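Local coordinates for cytochrome P450 RhF (PDB 6RO8), which binds heme and, as the heme domain of a longer class VII cytochrome P450, probably acts as a monooxygenase and can also work as a peroxygenase, at residues 22-27 and 47-52; 123-128 and 254-259; 160-165 and 423-428. All coordinates share one frame; numbering follows the deposited sequence.

Interaction 1: 22-27 and 47-52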
# COMPACT_ATOMS: atom_id res chain seq x y z
N ALA A 22 1.96 30.59 -15.06
CA ALA A 22 0.52 30.75 -14.97
C ALA A 22 -0.19 29.48 -15.41
O ALA A 22 -1.13 29.01 -14.75
CB ALA A 22 0.06 31.95 -15.82
N GLU A 23 0.28 28.86 -16.50
CA GLU A 23 -0.35 27.63 -16.95
C GLU A 23 -0.18 26.54 -15.92
O GLU A 23 -1.12 25.77 -15.67
CB GLU A 23 0.23 27.19 -18.29
CG GLU A 23 -0.57 26.09 -18.96
CD GLU A 23 -0.03 25.70 -20.31
OE1 GLU A 23 -0.52 26.24 -21.33
OE2 GLU A 23 0.90 24.86 -20.35
N LEU A 24 1.00 26.46 -15.29
CA LEU A 24 1.22 25.46 -14.26
C LEU A 24 0.24 25.63 -13.10
O LEU A 24 -0.27 24.64 -12.55
CB LEU A 24 2.66 25.54 -13.77
CG LEU A 24 3.12 24.27 -13.06
CD1 LEU A 24 3.01 23.08 -14.04
CD2 LEU A 24 4.54 24.43 -12.52
N GLN A 25 -0.04 26.87 -12.71
CA GLN A 25 -0.96 27.08 -11.60
C GLN A 25 -2.35 26.60 -11.95
O GLN A 25 -3.01 25.94 -11.14
CB GLN A 25 -0.96 28.55 -11.19
CG GLN A 25 0.42 29.15 -11.23
CD GLN A 25 0.64 30.18 -10.16
OE1 GLN A 25 0.80 29.85 -8.98
NE2 GLN A 25 0.68 31.45 -10.56
N GLN A 26 -2.80 26.89 -13.17
CA GLN A 26 -4.08 26.35 -13.61
C GLN A 26 -4.06 24.81 -13.65
O GLN A 26 -5.01 24.16 -13.21
CB GLN A 26 -4.45 26.92 -14.97
CG GLN A 26 -5.93 26.80 -15.27
CD GLN A 26 -6.79 27.72 -14.40
OE1 GLN A 26 -7.99 27.48 -14.22
NE2 GLN A 26 -6.17 28.78 -13.87
N LYS A 27 -2.98 24.22 -14.18
CA LYS A 27 -2.91 22.76 -14.20
C LYS A 27 -2.99 22.20 -12.79
O LYS A 27 -3.64 21.18 -12.55
CB LYS A 27 -1.64 22.28 -14.89
CG LYS A 27 -1.58 22.48 -16.39
CD LYS A 27 -0.98 21.24 -17.07
CE LYS A 27 0.42 21.51 -17.63
NZ LYS A 27 0.40 21.87 -19.08
N LYS A 47 6.12 15.98 -12.32
CA LYS A 47 7.49 16.41 -12.56
C LYS A 47 7.61 17.93 -12.70
O LYS A 47 8.45 18.55 -12.03
CB LYS A 47 8.03 15.70 -13.80
CG LYS A 47 9.54 15.82 -13.91
CD LYS A 47 10.11 14.73 -14.77
CE LYS A 47 11.60 14.66 -14.62
NZ LYS A 47 12.18 13.76 -15.64
N GLU A 48 6.78 18.56 -13.55
CA GLU A 48 6.81 20.02 -13.66
C GLU A 48 6.60 20.66 -12.30
O GLU A 48 7.21 21.69 -11.98
CB GLU A 48 5.73 20.53 -14.62
CG GLU A 48 5.63 19.90 -15.99
CD GLU A 48 4.25 20.15 -16.62
OE1 GLU A 48 3.25 19.53 -16.17
OE2 GLU A 48 4.17 20.99 -17.54
N PHE A 49 5.72 20.07 -11.48
CA PHE A 49 5.41 20.65 -10.18
C PHE A 49 6.57 20.52 -9.21
O PHE A 49 6.86 21.46 -8.45
CB PHE A 49 4.14 20.01 -9.62
CG PHE A 49 2.90 20.34 -10.40
CD1 PHE A 49 2.21 21.53 -10.18
CD2 PHE A 49 2.43 19.46 -11.37
CE1 PHE A 49 1.07 21.83 -10.90
CE2 PHE A 49 1.27 19.76 -12.10
CZ PHE A 49 0.60 20.95 -11.87
N ARG A 50 7.26 19.37 -9.20
CA ARG A 50 8.50 19.29 -8.43
C ARG A 50 9.43 20.44 -8.80
O ARG A 50 10.08 21.03 -7.92
CB ARG A 50 9.21 17.95 -8.65
CG ARG A 50 8.48 16.76 -8.05
CD ARG A 50 9.38 15.54 -7.86
NE ARG A 50 9.87 14.94 -9.10
CZ ARG A 50 9.13 14.21 -9.93
NH1 ARG A 50 7.86 14.01 -9.67
NH2 ARG A 50 9.68 13.69 -11.03
N ALA A 51 9.44 20.81 -10.07
CA ALA A 51 10.37 21.82 -10.56
C ALA A 51 9.96 23.23 -10.15
O ALA A 51 10.78 23.98 -9.61
CB ALA A 51 10.50 21.72 -12.07
N GLN A 52 8.70 23.62 -10.42
CA GLN A 52 8.31 25.03 -10.32
C GLN A 52 7.07 25.31 -9.48
O GLN A 52 6.65 26.47 -9.42
CB GLN A 52 8.10 25.63 -11.73
CG GLN A 52 9.18 25.29 -12.75
CD GLN A 52 10.43 26.15 -12.60
OE1 GLN A 52 10.43 27.14 -11.87
NE2 GLN A 52 11.52 25.75 -13.26
O HOH W 1 2.51 23.79 -17.84
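L24 and F49 form the closest backbone pair (CA to CA 7.6 Å) where helix 20-29 meets helix 47-52, the segment axes coming within 10.9 Å and their directions lying 124° apart, between perpendicular and antiparallel. This is a helix-helix contact at the N-terminal edge of the cytochrome P450 fold; helix 47-52 leads into strand 55-58 of the mixed sheet and corresponds to part of helix A. L24 holds CG anti to its backbone N (chi1 -160°), and the branched end reaches across the gap. Its CD1 sits over one face of the F49 ring, toward the rim and 4.0 Å from the ring centroid, a CH-pi contact. The other methyl, CD2, lies 3.8 Å from CB of Q52, so leucine's fork serves two neighbours on one helix. F49 also stacks on F56, so its flat ring connects the helix pair to the sheet, while the CB of K27 reaches its CZ. The exposed rim is polar. K27 NZ makes a weak salt bridge with E23 OE2 (3.3 Å), one turn earlier on the same helix, and stays 4.2 Å from E48 OE2, too far for a second. Long, flexible charged residues suit this solvent-facing border. A water joins the two acids, donating to E23 OE2 at 3.2 Å and to E48 OE2 at 3.3 Å.

Interaction 2: 123-128 and 254-259; sequences ERRRAL and VVTDNY. With HEM (protoporphyrin IX containing Fe), chain B.
The short helix 121-127, helix C of the P450 fold, meets the turn that starts helix 257-270, the first part of the long I-helix, chiefly where R125 reaches V254 and Y259. With CG anti to the backbone N (chi1 -161°), R125 sends its stem toward V255, CG lying near V255 CG2. Its NE donates to V254 O at 2.9 Å from above the carbonyl plane, and NH2 adds a weak bond to the same oxygen at 3.1 Å. Its CD lies over the centre of the Y259 ring, 3.5 Å from the centroid, a CH-pi contact; the guanidinium is tilted 41° from the ring, with Y259 CB over its face. Arginine suits this buried place by pairing an apolar stem with a head of several N-H donors, whose NH1 forms a salt bridge with E116. T256 is the N-cap: OG1 accepts from Y259 N at 2.9 Å. At the border, R124 CD packs on V254 CG2 at 3.6 Å. R126 leaves the helix at its CB on the side away from 254-259, and its NH1 donates to heme O2D at 2.8 Å. The same short helix therefore grips the I-helix turn with R125 and a heme propionate with R126, whose positive charge would favour the ionised carboxylate.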
# COMPACT_ATOMS: atom_id res chain seq x y z
N GLU A 123 0.89 5.52 19.71
CA GLU A 123 2.12 4.83 20.11
C GLU A 123 1.89 3.79 21.20
O GLU A 123 2.49 2.71 21.15
CB GLU A 123 3.17 5.83 20.58
CG GLU A 123 3.99 6.49 19.48
CD GLU A 123 4.66 5.52 18.52
OE1 GLU A 123 4.72 4.32 18.80
OE2 GLU A 123 5.13 5.97 17.46
N ARG A 124 1.10 4.10 22.22
CA ARG A 124 0.73 3.10 23.22
C ARG A 124 0.21 1.83 22.56
O ARG A 124 0.63 0.73 22.91
CB ARG A 124 -0.34 3.65 24.17
CG ARG A 124 -0.01 3.53 25.63
CD ARG A 124 -1.15 4.06 26.46
NE ARG A 124 -1.14 5.51 26.56
CZ ARG A 124 -2.23 6.25 26.79
NH1 ARG A 124 -3.41 5.67 26.94
NH2 ARG A 124 -2.12 7.57 26.89
N ARG A 125 -0.69 1.97 21.59
CA ARG A 125 -1.20 0.81 20.86
C ARG A 125 -0.11 0.16 20.02
O ARG A 125 0.04 -1.07 20.02
CB ARG A 125 -2.38 1.23 19.99
CG ARG A 125 -3.26 0.08 19.56
CD ARG A 125 -4.44 0.62 18.78
NE ARG A 125 -5.34 1.40 19.62
CZ ARG A 125 -6.27 2.22 19.15
NH1 ARG A 125 -6.43 2.37 17.85
NH2 ARG A 125 -7.06 2.89 19.99
N ARG A 126 0.67 0.96 19.30
CA ARG A 126 1.79 0.41 18.54
C ARG A 126 2.82 -0.21 19.48
O ARG A 126 3.13 -1.41 19.37
CB ARG A 126 2.44 1.49 17.68
CG ARG A 126 3.65 0.96 16.91
CD ARG A 126 4.15 1.92 15.84
NE ARG A 126 5.26 1.32 15.09
CZ ARG A 126 5.58 1.60 13.83
NH1 ARG A 126 4.88 2.49 13.14
NH2 ARG A 126 6.62 0.98 13.26
N ALA A 127 3.34 0.58 20.43
CA ALA A 127 4.42 0.12 21.30
C ALA A 127 4.06 -1.18 21.99
O ALA A 127 4.94 -1.99 22.28
CB ALA A 127 4.79 1.18 22.34
N LEU A 128 2.78 -1.41 22.22
CA LEU A 128 2.36 -2.62 22.92
C LEU A 128 1.86 -3.70 21.97
O LEU A 128 1.07 -4.56 22.37
CB LEU A 128 1.31 -2.28 23.99
CG LEU A 128 1.74 -1.83 25.42
CD1 LEU A 128 2.59 -2.88 26.22
CD2 LEU A 128 2.43 -0.44 25.42
N VAL A 254 -6.73 0.84 25.70
CA VAL A 254 -5.83 1.21 24.61
C VAL A 254 -6.19 0.41 23.37
O VAL A 254 -6.45 0.97 22.30
CB VAL A 254 -4.37 0.96 25.03
CG1 VAL A 254 -3.41 1.17 23.87
CG2 VAL A 254 -4.01 1.84 26.22
N VAL A 255 -6.17 -0.91 23.52
CA VAL A 255 -6.52 -1.82 22.44
C VAL A 255 -8.01 -2.08 22.61
O VAL A 255 -8.43 -3.02 23.29
CB VAL A 255 -5.67 -3.09 22.49
CG1 VAL A 255 -6.14 -4.14 21.50
CG2 VAL A 255 -4.22 -2.73 22.24
N THR A 256 -8.82 -1.19 22.03
CA THR A 256 -10.26 -1.12 22.24
C THR A 256 -11.00 -2.13 21.39
O THR A 256 -10.47 -2.69 20.42
CB THR A 256 -10.77 0.28 21.90
OG1 THR A 256 -10.82 0.43 20.48
CG2 THR A 256 -9.85 1.33 22.48
N ASP A 257 -12.26 -2.36 21.75
CA ASP A 257 -13.05 -3.33 21.01
C ASP A 257 -13.33 -2.85 19.59
O ASP A 257 -13.29 -3.64 18.64
CB ASP A 257 -14.36 -3.63 21.74
CG ASP A 257 -14.96 -4.97 21.33
OD1 ASP A 257 -14.57 -5.52 20.26
OD2 ASP A 257 -15.82 -5.47 22.07
N ASN A 258 -13.62 -1.56 19.42
CA ASN A 258 -13.78 -1.04 18.06
C ASN A 258 -12.48 -1.13 17.29
O ASN A 258 -12.47 -1.44 16.09
CB ASN A 258 -14.24 0.41 18.06
CG ASN A 258 -14.28 0.98 16.66
OD1 ASN A 258 -13.29 1.56 16.17
ND2 ASN A 258 -15.41 0.80 15.99
N TYR A 259 -11.35 -0.83 17.95
CA TYR A 259 -10.08 -1.00 17.27
C TYR A 259 -9.92 -2.43 16.80
O TYR A 259 -9.40 -2.67 15.70
CB TYR A 259 -8.91 -0.61 18.18
CG TYR A 259 -7.62 -1.16 17.63
CD1 TYR A 259 -6.97 -0.54 16.57
CD2 TYR A 259 -7.09 -2.34 18.13
CE1 TYR A 259 -5.81 -1.06 16.05
CE2 TYR A 259 -5.94 -2.88 17.62
CZ TYR A 259 -5.30 -2.24 16.59
OH TYR A 259 -4.14 -2.81 16.10
CHA HEM B . 1.74 1.69 7.69
CHB HEM B . 3.00 0.98 3.04
CHC HEM B . 2.94 -3.86 3.66
CHD HEM B . 1.22 -3.10 8.15
C1A HEM B . 2.07 1.93 6.37
C2A HEM B . 2.17 3.23 5.72
C3A HEM B . 2.52 3.03 4.45
C4A HEM B . 2.65 1.60 4.23
CMA HEM B . 2.73 4.15 3.41
CAA HEM B . 1.94 4.61 6.38
CBA HEM B . 3.30 5.16 6.74
CGA HEM B . 3.19 6.47 7.47
O1A HEM B . 2.05 6.97 7.67
O2A HEM B . 4.25 7.02 7.85
C1B HEM B . 3.18 -0.37 2.83
C2B HEM B . 3.77 -0.97 1.65
C3B HEM B . 3.73 -2.32 1.81
C4B HEM B . 3.14 -2.60 3.11
CMB HEM B . 4.30 -0.15 0.45
CAB HEM B . 4.25 -3.44 0.88
CBB HEM B . 5.01 -3.26 -0.20
C1C HEM B . 2.46 -4.09 4.94
C2C HEM B . 2.22 -5.37 5.58
C3C HEM B . 1.75 -5.12 6.82
C4C HEM B . 1.68 -3.70 7.00
CMC HEM B . 2.49 -6.73 4.91
CAC HEM B . 1.32 -6.08 7.97
CBC HEM B . 1.33 -7.40 7.85
C1D HEM B . 1.19 -1.75 8.41
C2D HEM B . 0.72 -1.15 9.64
C3D HEM B . 0.87 0.16 9.53
C4D HEM B . 1.44 0.45 8.21
CMD HEM B . 0.15 -1.88 10.87
CAD HEM B . 0.47 1.18 10.62
CBD HEM B . 1.59 1.43 11.62
CGD HEM B . 1.33 2.73 12.34
O1D HEM B . 0.29 3.36 12.06
O2D HEM B . 2.15 3.15 13.20
NA HEM B . 2.36 0.97 5.43
NB HEM B . 2.81 -1.39 3.70
NC HEM B . 2.11 -3.10 5.84
ND HEM B . 1.62 -0.74 7.57
FE HEM B . 2.23 -1.10 5.64
O HOH W 2 0.01 -0.95 5.06

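Interaction 3: 160-165 and 423-428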
# COMPACT_ATOMS: atom_id res chain seq x y z
N ARG A 160 3.94 -19.73 -21.03
CA ARG A 160 3.63 -18.40 -20.57
C ARG A 160 2.75 -18.51 -19.34
O ARG A 160 2.24 -19.59 -19.01
CB ARG A 160 2.91 -17.57 -21.64
CG ARG A 160 3.71 -17.33 -22.91
CD ARG A 160 3.20 -16.10 -23.66
NE ARG A 160 2.47 -16.48 -24.87
CZ ARG A 160 1.18 -16.79 -24.88
NH1 ARG A 160 0.48 -16.76 -23.76
NH2 ARG A 160 0.59 -17.13 -26.03
N ALA A 161 2.54 -17.37 -18.68
CA ALA A 161 1.67 -17.30 -17.52
C ALA A 161 1.47 -15.83 -17.18
O ALA A 161 2.24 -14.97 -17.62
CB ALA A 161 2.24 -18.05 -16.31
N ASP A 162 0.41 -15.55 -16.44
CA ASP A 162 0.19 -14.23 -15.85
C ASP A 162 0.56 -14.41 -14.38
O ASP A 162 -0.21 -14.99 -13.61
CB ASP A 162 -1.24 -13.77 -16.09
CG ASP A 162 -1.71 -12.72 -15.09
OD1 ASP A 162 -0.90 -11.96 -14.53
OD2 ASP A 162 -2.93 -12.69 -14.85
N LEU A 163 1.75 -13.93 -14.02
CA LEU A 163 2.25 -14.16 -12.66
C LEU A 163 1.27 -13.65 -11.62
O LEU A 163 1.22 -14.21 -10.51
CB LEU A 163 3.61 -13.49 -12.47
CG LEU A 163 4.70 -13.99 -13.41
CD1 LEU A 163 6.07 -13.38 -13.10
CD2 LEU A 163 4.76 -15.52 -13.46
N VAL A 164 0.50 -12.60 -11.93
CA VAL A 164 -0.47 -12.10 -10.96
C VAL A 164 -1.42 -13.22 -10.57
O VAL A 164 -1.57 -13.55 -9.38
CB VAL A 164 -1.24 -10.89 -11.53
CG1 VAL A 164 -2.38 -10.51 -10.60
CG2 VAL A 164 -0.30 -9.70 -11.73
N GLN A 165 -2.04 -13.85 -11.56
CA GLN A 165 -3.01 -14.91 -11.30
C GLN A 165 -2.36 -16.21 -10.83
O GLN A 165 -3.00 -16.96 -10.09
CB GLN A 165 -3.87 -15.16 -12.54
CG GLN A 165 -5.29 -15.61 -12.19
CD GLN A 165 -5.93 -14.77 -11.07
OE1 GLN A 165 -6.49 -15.33 -10.11
NE2 GLN A 165 -5.85 -13.44 -11.19
N PRO A 423 0.08 -3.34 -11.64
CA PRO A 423 -0.62 -3.80 -12.84
C PRO A 423 -1.55 -4.96 -12.51
O PRO A 423 -1.24 -5.81 -11.67
CB PRO A 423 0.52 -4.24 -13.77
CG PRO A 423 1.60 -4.72 -12.79
CD PRO A 423 1.45 -3.88 -11.54
N GLU A 424 -2.71 -4.99 -13.18
CA GLU A 424 -3.68 -6.05 -12.91
C GLU A 424 -3.20 -7.41 -13.42
O GLU A 424 -3.48 -8.44 -12.80
CB GLU A 424 -5.03 -5.70 -13.52
CG GLU A 424 -5.39 -4.27 -13.27
CD GLU A 424 -6.87 -4.05 -13.17
OE1 GLU A 424 -7.42 -3.39 -14.08
OE2 GLU A 424 -7.47 -4.52 -12.19
N ALA A 425 -2.49 -7.42 -14.54
CA ALA A 425 -1.88 -8.62 -15.06
C ALA A 425 -0.38 -8.40 -15.26
O ALA A 425 0.08 -7.26 -15.40
CB ALA A 425 -2.53 -9.04 -16.39
N LEU A 426 0.38 -9.50 -15.27
CA LEU A 426 1.81 -9.48 -15.54
C LEU A 426 2.12 -10.67 -16.46
O LEU A 426 2.55 -11.74 -16.00
CB LEU A 426 2.64 -9.51 -14.25
CG LEU A 426 4.09 -9.05 -14.40
CD1 LEU A 426 4.19 -7.58 -14.79
CD2 LEU A 426 4.93 -9.35 -13.16
N TRP A 427 1.89 -10.50 -17.76
CA TRP A 427 2.07 -11.60 -18.71
C TRP A 427 3.53 -11.76 -19.09
O TRP A 427 4.26 -10.79 -19.34
CB TRP A 427 1.19 -11.37 -19.94
CG TRP A 427 -0.19 -11.91 -19.72
CD1 TRP A 427 -1.32 -11.19 -19.47
CD2 TRP A 427 -0.57 -13.29 -19.67
NE1 TRP A 427 -2.39 -12.03 -19.28
CE2 TRP A 427 -1.95 -13.33 -19.41
CE3 TRP A 427 0.11 -14.49 -19.84
CZ2 TRP A 427 -2.65 -14.52 -19.30
CZ3 TRP A 427 -0.58 -15.67 -19.73
CH2 TRP A 427 -1.95 -15.68 -19.46
N THR A 428 3.96 -13.01 -19.16
CA THR A 428 5.38 -13.33 -19.05
C THR A 428 5.64 -14.70 -19.66
O THR A 428 4.77 -15.58 -19.62
CB THR A 428 5.79 -13.27 -17.58
OG1 THR A 428 7.14 -13.70 -17.42
CG2 THR A 428 4.90 -14.14 -16.78
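A161 and T428 form an antiparallel hydrogen-bonded pair, with A161 N to T428 O at 3.0 Å and a weak return bond from T428 N to A161 O. One step on, D162 and W427 are a non-hydrogen-bonded pair, and L163 N then donates to L426 O at 3.1 Å. The polar side-chain contacts converge on D162 OD1. It accepts a nearly straight bond (174°) from L426 N at 2.9 Å, approaching from above the carboxylate plane, and a weak bond from V164 N. Aspartate suits this N-cap because its short carboxylate, with CG anti to the backbone N (chi1 157°), can take both amides, closing the start of helix 163-168 while holding the 423-428 segment through L426 N. Among apolar contacts, D162 CB lies over the centre of the W427 six-membered ring, 3.6 Å from its centroid, a CH-pi contact. V164 CG2 meets L426 CB at 3.9 Å, and L163 CD1 approaches L426 CD2 at 4.2 Å; these branched residues fill the buried side, where L426 also packs on helix 273-288. Strand 406-407 flanks the other edge of strand 427-429, completing the small three-stranded antiparallel sheet known as beta-3 in P450s.

How the interactions relate
From the N terminus, interaction 1 closes first, a local loop of 19 residues that packs the first helix on helix 47-52 before the chain enters the mixed sheet. Interaction 2 opens at 123-128, but 160-165 passes before 254-259 closes it, and interaction 3 closes only at 423-428. Interactions 2 and 3 therefore cross, spanning 125 and 257 residues, whereas interaction 1 precedes both in series. None touches another: the centres lie 36 to 42 Å apart, with interactions 2 and 3 on opposite sides of the chain's centre. Interaction 2 ties the heme-contacting helix 121-127 to the start of helix 257-270; interaction 3 brings strand 427-429, near the C terminus, back beside strand 160-162.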